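Local atomic coordinates of uncharacterized protein SPO1766 (Silicibacter pomeroyi, PDB entry 3DNX), a protein that is of unknown function but belongs to the MmcB-like family of the PD-(D/E)XK clan and is probably linked to DNA repair. Residues L16-A21 / A104-A109; H27-V32 / L48-E53; W55-K60 / F83-M88; C79-W84 / R113-Q118. All blocks are in the same frame, centred on the assembly; numbering follows the deposited sequence. Where two conformers were deposited one is given.

The four contacts illustrate how a single mixed sheet organises a small domain. Contact 3 pairs strands 54-59 and 81-86 in its middle and carries Cys59, which with Asp65 binds a sodium ion. Contact 1 lies about 9 Å from it, centre to centre, and sets helix 12-26 against the hairpin at one edge; Val20 CG2 comes within 3.6 Å of Ala85 CB. Contact 4 shares Phe83 and Trp84 with contact 3, their centres about 11 Å apart. Contact 2, about 16 Å from contact 3 between centres, joins the strands at the other edge, yet Phe29 CZ reaches Trp55 CZ2 at 3.6 Å. The rings of Phe29, Trp55 and Phe83 thus link contacts 2, 3 and 4.

Contact 1: L16-A21 / A104-A109; sequences LARGVA and ADAYDA
Gly19 of helix 12-26 presses its backbone on the turn that follows Ala104. Its CA makes CA-H...O contacts with Asp105 O at 3.2 Å and Asp108 O at 3.5 Å, a closeness that any CB would prevent, since it would clash with both carbonyls. Beside it, Val20 CG2 packs on Ala104 CB at 4.0 Å, and Leu16 CD2 comes within 3.4 Å of Ala104 O. What the helix meets here is the turn of a beta hairpin between strands 100-104 and 109-113. An Asx turn shapes it: Asp105 OD1 accepts from Tyr107 N, which approaches from above the carboxylate plane, and weakly from Asp108 N. Towards solvent the contact thins to extended Arg18, whose CG, anti to the backbone N (chi1 -168°), passes 3.5 Å from Ala106 O. Arg18 NH2 donates to Ala106 O over 3.0 Å, standing above the carbonyl plane, while the oxygen lies near the guanidinium plane. Tyr107 CD1 meets the same guanidinium edge, the two planes 82° apart. An alanine in place of Arg18 would probably leave Ala106 O without this donor and open a gap beside the exposed Tyr107 ring. Arg18 NH1 forms a weak, long ion pair with Asp145 of the second subunit.

Contact 2: H27-V32 / L48-E53; sequences HGFVSV and LGPKGE
The ring of Phe29 lies flat on Gly49: the glycine CA sits over the centre of one face, 3.5 Å from the centroid and 12° off the ring normal, a clear CH-pi contact. His27 O lies in the ring plane at the edge, and Pro50 CD approaches obliquely, 4.0 Å from Phe29 CE1, the two side chains crossing at about a right angle. The Trp55 ring meets the same phenylalanine at roughly 40°. Phe29 CG lies anti to the carbonyl carbon (chi1 -85°), which sends it to the Leu48-Gly49 side, and chi2 turns the ring flat over Gly49 CA, where a CB would clash with Phe29 CZ and with Glu53 OE2.

Next to the ring the chains become a sheet. Val30 and Leu48 form an antiparallel hydrogen-bonded pair, joining edge strand 30-35 to strand 43-48: Val30 N donates to Leu48 O at 2.9 Å and Leu48 N to Val30 O at 2.8 Å. Their side chains lie side by side, Val30 CG2 3.9 Å from Leu48 CB, and both are packed on by the second subunit, through its Ala137 and Ala133. A helix end leads into the pair and a turn leads out. Gly28, at positive phi, is the C-prime residue of a Schellman motif ending helix 12-26. Gly49 to Gly52 make a type I turn; Glu53, just after it, accepts from Lys51 N at OE2, on the syn side but tilted from the carboxylate plane.

One water donates to Gly28 O and, at 2.7 Å, to Leu48 O. Leu48 O is thus satisfied twice, by Val30 N and by water.

Contact 3: W55-K60 / F83-M88; sequences WVIECK and FWAVDM. With NA (sodium ion), chain C.
Ile57, Glu58 and Cys59 pair in parallel with Phe83, Trp84 and Ala85, the two strands of a beta-alpha-beta unit whose helix is 63-68. Four backbone bonds make the ladder: Phe83 N to Val56 O, Glu58 N to Phe83 O, Ala85 N to Glu58 O and Lys60 N to Ala85 O. On the face bearing Ile57 and Cys59 the packing is tight, with Ile57 CG2 only 3.5 Å from Ala85 CB and Cys59 SG 4.0 Å from the same methyl. Phe83 CE2 stands over the Trp55 indole, offset toward the rim and 3.4 Å from CD2, in an oblique pair with planes at 39°. On the opposite face Lys60 CG touches the edge of the Trp84 indole at CE3, 3.7 Å away.

The next shell positions the polar ends. Glu58 and Lys60 supply a Glu-x-Lys pair and, with Asp44, are consistent with the acidic and lysine positions of PD-(D/E)XK nucleases, although no activity is established here. Glu58 OE2 accepts from Asp44 N, while Asp44 OD2 accepts from Cys59 N. Lys60 bends at chi2 (-63°) and then runs straight to NZ, which forms a salt bridge with Asp69 OD2 and donates to Asp65 O; Glu58 OE1 makes a long salt bridge with Lys60 NZ, at 3.9 Å. Beyond lies the sodium ion, bound by Asp65 and three waters as well as Cys59 O at 2.5 Å. One of those waters, 2.3 Å from the sodium, also accepts from Lys60 NZ at 2.8 Å.

Contact 4: C79-W84 / R113-Q118; sequences CDRYFW and RMAPEQ
Arg81 and Glu117 cross obliquely, guanidinium and carboxylate planes 64° apart, and are joined by a salt bridge from NH1 to OE1 at 2.9 Å. Glu117 CB stands over the centre of the guanidinium face, while Ala115 O lies in its plane at the edge and accepts from NH2 over 2.8 Å, nearly along the C=O axis. The arginine chain is extended from CG to NE. A lysine in place of Arg81 would probably lose this two-sided grip, leaving either Ala115 O or the Glu117 carboxylate without its mate. Segment 113-118, leading towards helix 122-144, runs antiparallel alongside the start of strand 81-86, a middle strand of the mixed sheet, forming no regular strand beside it. Ala115 CB sits over the centre of the Phe83 face, 3.9 Å from the centroid and 12° off the normal, a CH-pi contact. Selenomethionine Met114 bends at chi2 (57°), bringing SE to the ring edge, 3.9 Å from CZ, a Met-aromatic contact. Gln118 N donates to Asp80 O in an almost straight bond of 2.8 Å. A water bridges Tyr82 N and Pro116 O. Another joins Asp80 OD2, weakly, to Glu117 OE2; OD2 also takes Ile54 N and a salt bridge from Arg125.

Contact 1: L16-A21 / A104-A109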
# COMPACT_ATOMS: atom_id res chain seq x y z
N LEU A 16 -20.03 -0.72 -6.14
CA LEU A 16 -19.65 0.62 -6.58
C LEU A 16 -18.15 0.83 -6.36
O LEU A 16 -17.48 1.31 -7.25
CB LEU A 16 -20.45 1.72 -5.85
CG LEU A 16 -21.97 1.74 -6.04
CD1 LEU A 16 -22.65 2.71 -5.04
CD2 LEU A 16 -22.29 2.12 -7.46
N ALA A 17 -17.63 0.41 -5.20
CA ALA A 17 -16.24 0.63 -4.89
C ALA A 17 -15.32 -0.13 -5.88
O ALA A 17 -14.20 0.31 -6.15
CB ALA A 17 -15.92 0.24 -3.46
N ARG A 18 -15.77 -1.29 -6.32
CA ARG A 18 -15.00 -2.05 -7.35
C ARG A 18 -14.86 -1.30 -8.62
O ARG A 18 -13.75 -1.18 -9.14
CB ARG A 18 -15.66 -3.42 -7.61
CG ARG A 18 -14.82 -4.42 -8.44
CD ARG A 18 -15.74 -5.64 -8.52
NE ARG A 18 -15.17 -6.83 -9.06
CZ ARG A 18 -15.45 -7.33 -10.26
NH1 ARG A 18 -14.88 -8.48 -10.62
NH2 ARG A 18 -16.26 -6.70 -11.12
N GLY A 19 -15.96 -0.72 -9.09
CA GLY A 19 -15.94 0.08 -10.31
C GLY A 19 -15.16 1.33 -10.17
O GLY A 19 -14.35 1.68 -11.05
N VAL A 20 -15.28 1.98 -9.00
CA VAL A 20 -14.48 3.16 -8.74
C VAL A 20 -12.97 2.86 -8.78
O VAL A 20 -12.18 3.62 -9.42
CB VAL A 20 -14.88 3.83 -7.36
CG1 VAL A 20 -13.91 4.95 -7.03
CG2 VAL A 20 -16.33 4.37 -7.41
N ALA A 21 -12.57 1.78 -8.09
CA ALA A 21 -11.17 1.35 -8.04
C ALA A 21 -10.59 1.04 -9.45
O ALA A 21 -9.44 1.40 -9.74
CB ALA A 21 -11.01 0.18 -7.11
N ALA A 104 -21.13 4.89 -11.19
CA ALA A 104 -20.36 3.66 -11.09
C ALA A 104 -21.28 2.44 -11.08
O ALA A 104 -22.51 2.55 -10.86
CB ALA A 104 -19.49 3.68 -9.80
N ASP A 105 -20.68 1.29 -11.36
CA ASP A 105 -21.26 -0.04 -11.08
C ASP A 105 -20.12 -0.98 -10.74
O ASP A 105 -19.03 -0.51 -10.50
CB ASP A 105 -22.15 -0.56 -12.24
CG ASP A 105 -21.39 -0.78 -13.56
OD1 ASP A 105 -20.15 -0.84 -13.64
OD2 ASP A 105 -22.08 -0.93 -14.59
N ALA A 106 -20.35 -2.30 -10.72
CA ALA A 106 -19.29 -3.22 -10.30
C ALA A 106 -18.16 -3.28 -11.30
O ALA A 106 -17.12 -3.79 -10.95
CB ALA A 106 -19.84 -4.65 -10.04
N TYR A 107 -18.34 -2.75 -12.52
CA TYR A 107 -17.41 -3.02 -13.58
C TYR A 107 -16.60 -1.83 -14.06
O TYR A 107 -15.58 -2.02 -14.73
CB TYR A 107 -18.16 -3.59 -14.76
CG TYR A 107 -19.00 -4.77 -14.35
CD1 TYR A 107 -18.40 -5.97 -14.04
CD2 TYR A 107 -20.38 -4.65 -14.17
CE1 TYR A 107 -19.15 -7.09 -13.67
CE2 TYR A 107 -21.14 -5.75 -13.76
CZ TYR A 107 -20.51 -6.96 -13.52
OH TYR A 107 -21.21 -8.07 -13.12
N ASP A 108 -17.05 -0.64 -13.73
CA ASP A 108 -16.41 0.60 -14.20
C ASP A 108 -17.04 1.80 -13.53
O ASP A 108 -17.95 1.66 -12.73
CB ASP A 108 -16.54 0.71 -15.70
CG ASP A 108 -15.42 1.57 -16.36
OD1 ASP A 108 -14.58 2.22 -15.69
OD2 ASP A 108 -15.42 1.57 -17.58
N ALA A 109 -16.51 2.99 -13.82
CA ALA A 109 -17.03 4.23 -13.32
C ALA A 109 -16.63 5.39 -14.22
O ALA A 109 -15.73 5.27 -15.06
CB ALA A 109 -16.58 4.49 -11.90

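Contact 2: H27-V32 / L48-E53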
# COMPACT_ATOMS: atom_id res chain seq x y z
N HIS A 27 -6.64 5.52 -14.65
CA HIS A 27 -6.07 6.87 -14.75
C HIS A 27 -4.91 7.18 -13.80
O HIS A 27 -4.69 8.37 -13.48
CB HIS A 27 -7.20 7.84 -14.60
CG HIS A 27 -8.14 7.83 -15.75
ND1 HIS A 27 -7.87 8.48 -16.95
CD2 HIS A 27 -9.33 7.22 -15.92
CE1 HIS A 27 -8.87 8.29 -17.78
NE2 HIS A 27 -9.78 7.55 -17.18
N GLY A 28 -4.14 6.17 -13.44
CA GLY A 28 -2.90 6.33 -12.67
C GLY A 28 -3.01 6.58 -11.17
O GLY A 28 -2.00 6.80 -10.49
N PHE A 29 -4.24 6.51 -10.64
CA PHE A 29 -4.49 6.51 -9.23
C PHE A 29 -4.45 5.08 -8.67
O PHE A 29 -4.46 4.09 -9.43
CB PHE A 29 -5.84 7.17 -8.92
CG PHE A 29 -5.79 8.67 -8.82
CD1 PHE A 29 -5.43 9.45 -9.93
CD2 PHE A 29 -6.17 9.32 -7.65
CE1 PHE A 29 -5.40 10.82 -9.86
CE2 PHE A 29 -6.10 10.68 -7.55
CZ PHE A 29 -5.74 11.46 -8.66
N VAL A 30 -4.29 4.97 -7.36
CA VAL A 30 -4.49 3.71 -6.66
C VAL A 30 -5.50 3.97 -5.55
O VAL A 30 -5.80 5.12 -5.25
CB VAL A 30 -3.17 3.16 -6.06
CG1 VAL A 30 -2.20 2.72 -7.22
CG2 VAL A 30 -2.49 4.20 -5.17
N SER A 31 -5.97 2.92 -4.92
CA SER A 31 -7.05 3.08 -3.95
C SER A 31 -7.01 1.99 -2.91
O SER A 31 -6.41 0.93 -3.10
CB SER A 31 -8.39 3.11 -4.64
OG SER A 31 -8.66 1.87 -5.30
N VAL A 32 -7.66 2.29 -1.78
CA VAL A 32 -8.01 1.29 -0.79
C VAL A 32 -9.46 1.49 -0.38
O VAL A 32 -10.06 2.56 -0.59
CB VAL A 32 -7.11 1.28 0.48
CG1 VAL A 32 -5.63 0.92 0.11
CG2 VAL A 32 -7.19 2.55 1.29
N LEU A 48 -5.35 7.63 -4.11
CA LEU A 48 -4.07 8.28 -4.03
C LEU A 48 -3.49 8.47 -5.44
O LEU A 48 -3.30 7.49 -6.20
CB LEU A 48 -3.11 7.48 -3.16
CG LEU A 48 -1.68 7.97 -3.07
CD1 LEU A 48 -1.62 9.37 -2.41
CD2 LEU A 48 -0.77 6.93 -2.32
N GLY A 49 -3.25 9.73 -5.75
CA GLY A 49 -2.75 10.17 -7.07
C GLY A 49 -1.25 10.06 -7.16
O GLY A 49 -0.55 9.90 -6.13
N PRO A 50 -0.72 10.08 -8.40
CA PRO A 50 0.73 9.85 -8.55
C PRO A 50 1.62 10.95 -7.93
O PRO A 50 2.82 10.72 -7.71
CB PRO A 50 0.94 9.77 -10.08
CG PRO A 50 -0.27 10.39 -10.67
CD PRO A 50 -1.41 10.23 -9.69
N LYS A 51 1.04 12.11 -7.64
CA LYS A 51 1.76 13.21 -7.01
C LYS A 51 1.30 13.39 -5.56
O LYS A 51 1.60 14.40 -4.94
CB LYS A 51 1.54 14.51 -7.79
CG LYS A 51 2.09 14.48 -9.24
CD LYS A 51 1.87 15.82 -9.99
CE LYS A 51 0.80 15.72 -11.09
NZ LYS A 51 1.13 14.61 -12.07
N GLY A 52 0.58 12.40 -5.03
CA GLY A 52 0.16 12.41 -3.65
C GLY A 52 -1.17 13.09 -3.40
O GLY A 52 -1.51 13.35 -2.28
N GLU A 53 -1.95 13.33 -4.44
CA GLU A 53 -3.31 13.88 -4.32
C GLU A 53 -4.19 12.85 -3.54
O GLU A 53 -4.05 11.64 -3.72
CB GLU A 53 -3.89 14.15 -5.72
CG GLU A 53 -2.95 14.96 -6.71
CD GLU A 53 -2.16 14.08 -7.73
OE1 GLU A 53 -2.16 14.36 -8.95
OE2 GLU A 53 -1.54 13.10 -7.35
O HOH W 1 -1.20 6.83 -7.73

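Contact 3: W55-K60 / F83-M88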
# COMPACT_ATOMS: atom_id res chain seq x y z
N TRP A 55 -8.06 11.69 -2.59
CA TRP A 55 -9.47 11.73 -2.90
C TRP A 55 -10.24 10.82 -1.98
O TRP A 55 -9.80 9.72 -1.67
CB TRP A 55 -9.69 11.24 -4.32
CG TRP A 55 -9.22 12.16 -5.40
CD1 TRP A 55 -8.43 13.26 -5.28
CD2 TRP A 55 -9.50 12.02 -6.79
NE1 TRP A 55 -8.17 13.80 -6.52
CE2 TRP A 55 -8.83 13.06 -7.46
CE3 TRP A 55 -10.21 11.10 -7.53
CZ2 TRP A 55 -8.89 13.23 -8.84
CZ3 TRP A 55 -10.28 11.28 -8.93
CH2 TRP A 55 -9.61 12.33 -9.54
N VAL A 56 -11.36 11.30 -1.49
CA VAL A 56 -12.29 10.48 -0.74
C VAL A 56 -13.51 10.31 -1.64
O VAL A 56 -14.06 11.30 -2.19
CB VAL A 56 -12.67 11.14 0.59
CG1 VAL A 56 -14.02 10.59 1.13
CG2 VAL A 56 -11.50 11.00 1.59
N ILE A 57 -13.93 9.06 -1.78
CA ILE A 57 -15.13 8.73 -2.54
C ILE A 57 -16.06 7.93 -1.65
O ILE A 57 -15.72 6.83 -1.19
CB ILE A 57 -14.82 7.93 -3.83
CG1 ILE A 57 -13.87 8.73 -4.72
CG2 ILE A 57 -16.09 7.59 -4.63
CD1 ILE A 57 -12.52 8.12 -4.77
N GLU A 58 -17.25 8.50 -1.42
CA GLU A 58 -18.29 7.84 -0.70
C GLU A 58 -19.26 7.20 -1.68
O GLU A 58 -19.92 7.92 -2.48
CB GLU A 58 -19.02 8.84 0.21
CG GLU A 58 -18.25 9.26 1.42
CD GLU A 58 -18.04 8.12 2.38
OE1 GLU A 58 -18.99 7.78 3.12
OE2 GLU A 58 -16.93 7.56 2.41
N CYS A 59 -19.42 5.90 -1.53
CA CYS A 59 -20.19 5.06 -2.42
C CYS A 59 -21.56 4.83 -1.81
O CYS A 59 -21.71 4.05 -0.89
CB CYS A 59 -19.47 3.73 -2.68
SG CYS A 59 -17.85 3.96 -3.44
N LYS A 60 -22.58 5.52 -2.32
CA LYS A 60 -23.92 5.38 -1.77
C LYS A 60 -24.80 4.54 -2.70
O LYS A 60 -25.05 4.88 -3.83
CB LYS A 60 -24.52 6.75 -1.52
CG LYS A 60 -23.68 7.60 -0.58
CD LYS A 60 -23.63 6.90 0.77
CE LYS A 60 -22.79 7.61 1.75
NZ LYS A 60 -22.74 6.90 3.09
N PHE A 83 -15.77 13.20 -3.41
CA PHE A 83 -16.71 12.72 -4.43
C PHE A 83 -17.74 11.80 -3.82
O PHE A 83 -17.45 11.04 -2.86
CB PHE A 83 -16.07 11.86 -5.52
CG PHE A 83 -14.97 12.53 -6.29
CD1 PHE A 83 -15.15 12.96 -7.59
CD2 PHE A 83 -13.71 12.68 -5.71
CE1 PHE A 83 -14.11 13.55 -8.30
CE2 PHE A 83 -12.67 13.26 -6.41
CZ PHE A 83 -12.87 13.71 -7.70
N TRP A 84 -18.94 11.85 -4.42
CA TRP A 84 -19.92 10.78 -4.30
C TRP A 84 -19.77 9.82 -5.45
O TRP A 84 -19.35 10.22 -6.52
CB TRP A 84 -21.33 11.34 -4.29
CG TRP A 84 -21.57 12.37 -3.24
CD1 TRP A 84 -21.48 13.70 -3.40
CD2 TRP A 84 -21.95 12.14 -1.88
NE1 TRP A 84 -21.79 14.34 -2.22
CE2 TRP A 84 -22.05 13.39 -1.26
CE3 TRP A 84 -22.20 10.99 -1.12
CZ2 TRP A 84 -22.42 13.54 0.07
CZ3 TRP A 84 -22.55 11.13 0.21
CH2 TRP A 84 -22.64 12.38 0.79
N ALA A 85 -20.07 8.54 -5.22
CA ALA A 85 -20.17 7.53 -6.29
C ALA A 85 -21.52 6.81 -6.09
O ALA A 85 -21.81 6.31 -5.02
CB ALA A 85 -19.00 6.53 -6.25
N VAL A 86 -22.34 6.83 -7.14
CA VAL A 86 -23.68 6.25 -7.15
C VAL A 86 -23.91 5.54 -8.47
O VAL A 86 -23.18 5.77 -9.45
CB VAL A 86 -24.77 7.34 -6.94
CG1 VAL A 86 -24.55 8.07 -5.59
CG2 VAL A 86 -24.83 8.34 -8.11
N ASP A 87 -24.94 4.71 -8.52
CA ASP A 87 -25.27 4.08 -9.76
C ASP A 87 -26.28 4.93 -10.54
O ASP A 87 -26.78 5.95 -10.05
CB ASP A 87 -25.73 2.63 -9.53
CG ASP A 87 -27.09 2.51 -8.88
OD1 ASP A 87 -27.96 3.45 -8.86
OD2 ASP A 87 -27.33 1.37 -8.41
N MSE A 88 -26.63 4.46 -11.72
CA MSE A 88 -27.52 5.19 -12.63
C MSE A 88 -28.98 5.24 -12.17
O MSE A 88 -29.80 5.97 -12.78
CB MSE A 88 -27.41 4.61 -14.06
CG MSE A 88 -27.92 3.17 -14.25
SE MSE A 88 -27.40 2.30 -15.98
CE MSE A 88 -28.37 0.62 -15.64
NA NA C . -22.19 2.87 1.28
O HOH W 2 -26.37 4.23 -6.16
O HOH W 3 -21.18 4.68 2.35
O HOH W 4 -20.43 1.56 0.91
O HOH W 5 -23.04 2.21 3.34

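Contact 4: C79-W84 / R113-Q118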
# COMPACT_ATOMS: atom_id res chain seq x y z
N CYS A 79 -9.13 15.24 2.78
CA CYS A 79 -8.87 15.01 1.36
C CYS A 79 -8.63 16.30 0.59
O CYS A 79 -8.89 17.38 1.08
CB CYS A 79 -10.02 14.22 0.72
SG CYS A 79 -11.64 15.01 0.73
N ASP A 80 -8.03 16.17 -0.58
CA ASP A 80 -7.91 17.26 -1.52
C ASP A 80 -9.21 17.42 -2.31
O ASP A 80 -9.61 18.53 -2.58
CB ASP A 80 -6.77 17.01 -2.50
CG ASP A 80 -5.44 16.92 -1.83
OD1 ASP A 80 -5.09 17.83 -1.03
OD2 ASP A 80 -4.73 15.97 -2.12
N ARG A 81 -9.86 16.30 -2.66
CA ARG A 81 -11.11 16.29 -3.41
C ARG A 81 -12.03 15.23 -2.83
O ARG A 81 -11.59 14.14 -2.49
CB ARG A 81 -10.87 16.01 -4.89
CG ARG A 81 -10.00 17.05 -5.59
CD ARG A 81 -10.05 16.86 -7.08
NE ARG A 81 -8.92 17.48 -7.76
CZ ARG A 81 -8.96 18.55 -8.55
NH1 ARG A 81 -7.85 19.00 -9.10
NH2 ARG A 81 -10.10 19.15 -8.83
N TYR A 82 -13.29 15.59 -2.67
CA TYR A 82 -14.37 14.74 -2.16
C TYR A 82 -15.44 14.49 -3.23
O TYR A 82 -15.94 15.44 -3.89
CB TYR A 82 -15.04 15.41 -0.95
CG TYR A 82 -16.19 14.61 -0.43
CD1 TYR A 82 -15.99 13.57 0.45
CD2 TYR A 82 -17.51 14.90 -0.84
CE1 TYR A 82 -17.05 12.80 0.90
CE2 TYR A 82 -18.57 14.13 -0.40
CZ TYR A 82 -18.33 13.11 0.50
OH TYR A 82 -19.36 12.34 0.97
N PHE A 83 -15.77 13.20 -3.41
CA PHE A 83 -16.71 12.72 -4.43
C PHE A 83 -17.74 11.80 -3.82
O PHE A 83 -17.45 11.04 -2.86
CB PHE A 83 -16.07 11.86 -5.52
CG PHE A 83 -14.97 12.53 -6.29
CD1 PHE A 83 -15.15 12.96 -7.59
CD2 PHE A 83 -13.71 12.68 -5.71
CE1 PHE A 83 -14.11 13.55 -8.30
CE2 PHE A 83 -12.67 13.26 -6.41
CZ PHE A 83 -12.87 13.71 -7.70
N TRP A 84 -18.94 11.85 -4.42
CA TRP A 84 -19.92 10.78 -4.30
C TRP A 84 -19.77 9.82 -5.45
O TRP A 84 -19.35 10.22 -6.52
CB TRP A 84 -21.33 11.34 -4.29
CG TRP A 84 -21.57 12.37 -3.24
CD1 TRP A 84 -21.48 13.70 -3.40
CD2 TRP A 84 -21.95 12.14 -1.88
NE1 TRP A 84 -21.79 14.34 -2.22
CE2 TRP A 84 -22.05 13.39 -1.26
CE3 TRP A 84 -22.20 10.99 -1.12
CZ2 TRP A 84 -22.42 13.54 0.07
CZ3 TRP A 84 -22.55 11.13 0.21
CH2 TRP A 84 -22.64 12.38 0.79
N ARG A 113 -18.76 14.91 -12.70
CA ARG A 113 -18.52 16.21 -12.10
C ARG A 113 -17.26 16.16 -11.23
O ARG A 113 -17.19 15.41 -10.24
CB ARG A 113 -19.75 16.60 -11.26
CG ARG A 113 -19.70 17.99 -10.72
CD ARG A 113 -21.08 18.39 -10.23
NE ARG A 113 -21.39 17.86 -8.93
CZ ARG A 113 -22.58 17.37 -8.56
NH1 ARG A 113 -22.75 16.94 -7.31
NH2 ARG A 113 -23.60 17.31 -9.40
N MSE A 114 -16.26 16.96 -11.60
CA MSE A 114 -14.96 16.93 -10.93
C MSE A 114 -15.13 17.67 -9.63
O MSE A 114 -15.78 18.72 -9.60
CB MSE A 114 -13.90 17.57 -11.84
CG MSE A 114 -12.55 17.69 -11.26
SE MSE A 114 -11.81 16.00 -10.67
CE MSE A 114 -11.68 15.03 -12.34
N ALA A 115 -14.60 17.12 -8.53
CA ALA A 115 -14.71 17.79 -7.27
C ALA A 115 -13.84 19.06 -7.25
O ALA A 115 -12.77 19.12 -7.88
CB ALA A 115 -14.37 16.85 -6.17
N PRO A 116 -14.28 20.10 -6.52
CA PRO A 116 -13.39 21.25 -6.32
C PRO A 116 -12.16 20.85 -5.45
O PRO A 116 -12.27 19.94 -4.63
CB PRO A 116 -14.28 22.26 -5.59
CG PRO A 116 -15.31 21.48 -4.92
CD PRO A 116 -15.57 20.27 -5.82
N GLU A 117 -11.02 21.51 -5.66
CA GLU A 117 -9.78 21.22 -4.91
C GLU A 117 -9.71 22.05 -3.62
O GLU A 117 -9.78 23.27 -3.66
CB GLU A 117 -8.52 21.45 -5.76
CG GLU A 117 -7.22 21.18 -4.97
CD GLU A 117 -6.23 20.27 -5.69
OE1 GLU A 117 -6.34 20.14 -6.92
OE2 GLU A 117 -5.33 19.69 -5.02
N GLN A 118 -9.59 21.36 -2.49
CA GLN A 118 -9.40 21.96 -1.17
C GLN A 118 -8.13 21.35 -0.55
O GLN A 118 -8.22 20.57 0.40
CB GLN A 118 -10.64 21.68 -0.28
CG GLN A 118 -11.89 21.15 -1.03
CD GLN A 118 -13.19 21.75 -0.52
OE1 GLN A 118 -14.02 22.19 -1.32
NE2 GLN A 118 -13.38 21.76 0.79
O HOH W 6 -3.13 17.66 -4.30
O HOH W 7 -13.70 18.63 -2.87